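Side-chain contact in deoxyhypusine synthase, putative (Entamoeba histolytica, PDB 7L9R), which probably catalyses the NAD-dependent deoxyhypusine synthase reaction: residues 201-206 with 210-215. Numbering follows the deposited sequence.
Sequences NDTTSV and AAKNNI
A210 meets V206 one helical turn earlier: its N-H donates to V206 O at 2.9 Å in an i to i+4 bond with an N-H...O angle of 149°, and A210 CB rests 3.5 Å from the same V206 O. V206 itself turns its side chain against F106 and R107 of helix 102-111. K212, exposed, reaches out from the helix to the preceding loop. Its chain is extended through chi2 and chi3, then bends at chi4 (97°), bringing NZ to 3.5 Å from T203 CG2, where the two side chains cross at a slant. This is a contact of ammonium with methyl; W209, within the helix, gives K212 a cation-pi partner and donates its indole N-H to T203 O, tying the same loop residue down. Beyond K212, N213 is the first residue to leave helical backbone angles, and I215 N returns to A210 O at 2.8 Å. The loop facing K212 is shaped by D202, whose OD1 takes two bonds from T204: the backbone N-H on its anti lone pair at 2.8 Å, and OG1 from above the carboxylate plane at 2.7 Å. The first makes an Asx turn, laid over a type I beta turn from D202 to S205. Together they join helix 189-200 to helix 206-212, with S205 at the N-cap position of the latter, which leads into strand 216-218, outermost of the parallel sheet within this chain.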
loop_
_atom_site.group_PDB
_atom_site.type_symbol
_atom_site.label_atom_id
_atom_site.label_comp_id
_atom_site.label_asym_id
_atom_site.label_seq_id
_atom_site.Cartn_x
_atom_site.Cartn_y
_atom_site.Cartn_z
ATOM N N ASN B 201 -17.433 -31.300 17.970
ATOM C CA ASN B 201 -18.292 -31.257 19.151
ATOM C C ASN B 201 -17.608 -30.528 20.306
ATOM O O ASN B 201 -17.509 -31.031 21.426
ATOM C CB ASN B 201 -18.712 -32.663 19.560
ATOM C CG ASN B 201 -19.816 -32.665 20.594
ATOM O OD1 ASN B 201 -20.669 -31.776 20.623
ATOM N ND2 ASN B 201 -19.800 -33.667 21.461
ATOM N N ASP B 202 -17.113 -29.329 20.004
ATOM C CA ASP B 202 -16.407 -28.478 20.952
ATOM C C ASP B 202 -17.104 -27.128 20.967
ATOM O O ASP B 202 -17.130 -26.436 19.945
ATOM C CB ASP B 202 -14.936 -28.323 20.548
ATOM C CG ASP B 202 -14.088 -27.686 21.633
ATOM O OD1 ASP B 202 -14.484 -26.621 22.164
ATOM O OD2 ASP B 202 -13.017 -28.258 21.947
ATOM N N THR B 203 -17.658 -26.739 22.119
ATOM C CA THR B 203 -18.414 -25.493 22.150
ATOM C C THR B 203 -17.532 -24.250 22.153
ATOM O O THR B 203 -18.073 -23.140 22.163
ATOM C CB THR B 203 -19.350 -25.441 23.368
ATOM O OG1 THR B 203 -18.584 -25.497 24.578
ATOM C CG2 THR B 203 -20.355 -26.588 23.327
ATOM N N THR B 204 -16.204 -24.386 22.098
ATOM C CA THR B 204 -15.369 -23.206 21.910
ATOM C C THR B 204 -15.113 -22.896 20.442
ATOM O O THR B 204 -14.567 -21.829 20.134
ATOM C CB THR B 204 -14.020 -23.349 22.627
ATOM O OG1 THR B 204 -13.179 -24.255 21.905
ATOM C CG2 THR B 204 -14.204 -23.844 24.070
ATOM N N SER B 205 -15.501 -23.785 19.532
ATOM C CA SER B 205 -15.175 -23.634 18.122
ATOM C C SER B 205 -16.329 -23.007 17.345
ATOM O O SER B 205 -17.506 -23.170 17.686
ATOM C CB SER B 205 -14.812 -24.982 17.501
ATOM O OG SER B 205 -15.973 -25.670 17.090
ATOM N N VAL B 206 -15.966 -22.275 16.294
ATOM C CA VAL B 206 -16.959 -21.695 15.396
ATOM C C VAL B 206 -17.757 -22.795 14.697
ATOM O O VAL B 206 -18.995 -22.748 14.643
ATOM C CB VAL B 206 -16.272 -20.757 14.383
ATOM C CG1 VAL B 206 -17.247 -20.315 13.303
ATOM C CG2 VAL B 206 -15.658 -19.541 15.098
ATOM N N ALA B 210 -21.745 -23.497 14.352
ATOM C CA ALA B 210 -22.380 -23.298 13.054
ATOM C C ALA B 210 -23.209 -24.512 12.660
ATOM O O ALA B 210 -24.307 -24.371 12.110
ATOM C CB ALA B 210 -21.333 -22.986 11.993
ATOM N N ALA B 211 -22.701 -25.711 12.943
ATOM C CA ALA B 211 -23.475 -26.913 12.669
ATOM C C ALA B 211 -24.697 -26.994 13.580
ATOM O O ALA B 211 -25.780 -27.389 13.133
ATOM C CB ALA B 211 -22.596 -28.153 12.821
ATOM N N LYS B 212 -24.547 -26.616 14.858
ATOM C CA LYS B 212 -25.690 -26.652 15.770
ATOM C C LYS B 212 -26.808 -25.727 15.305
ATOM O O LYS B 212 -27.981 -26.115 15.296
ATOM C CB LYS B 212 -25.273 -26.271 17.194
ATOM C CG LYS B 212 -24.723 -27.400 18.056
ATOM C CD LYS B 212 -25.044 -27.133 19.545
ATOM C CE LYS B 212 -24.014 -27.746 20.497
ATOM N NZ LYS B 212 -22.979 -26.756 20.951
ATOM N N ASN B 213 -26.468 -24.503 14.896
ATOM C CA ASN B 213 -27.473 -23.506 14.555
ATOM C C ASN B 213 -27.710 -23.391 13.054
ATOM O O ASN B 213 -28.333 -22.420 12.606
ATOM C CB ASN B 213 -27.098 -22.148 15.151
ATOM C CG ASN B 213 -27.039 -22.183 16.664
ATOM O OD1 ASN B 213 -27.714 -22.995 17.291
ATOM N ND2 ASN B 213 -26.252 -21.295 17.258
ATOM N N ASN B 214 -27.260 -24.376 12.279
ATOM C CA ASN B 214 -27.534 -24.437 10.847
ATOM C C ASN B 214 -27.104 -23.148 10.159
ATOM O O ASN B 214 -27.827 -22.562 9.349
ATOM C CB ASN B 214 -29.009 -24.738 10.579
ATOM C CG ASN B 214 -29.441 -26.047 11.182
ATOM O OD1 ASN B 214 -30.439 -26.121 11.899
ATOM N ND2 ASN B 214 -28.678 -27.096 10.906
ATOM N N ILE B 215 -25.906 -22.699 10.503
ATOM C CA ILE B 215 -25.275 -21.585 9.821
ATOM C C ILE B 215 -24.271 -22.189 8.848
ATOM O O ILE B 215 -23.295 -22.835 9.250
ATOM C CB ILE B 215 -24.640 -20.604 10.814
ATOM C CG1 ILE B 215 -25.768 -19.891 11.582
ATOM C CG2 ILE B 215 -23.749 -19.602 10.094
ATOM C CD1 ILE B 215 -25.359 -19.274 12.903
#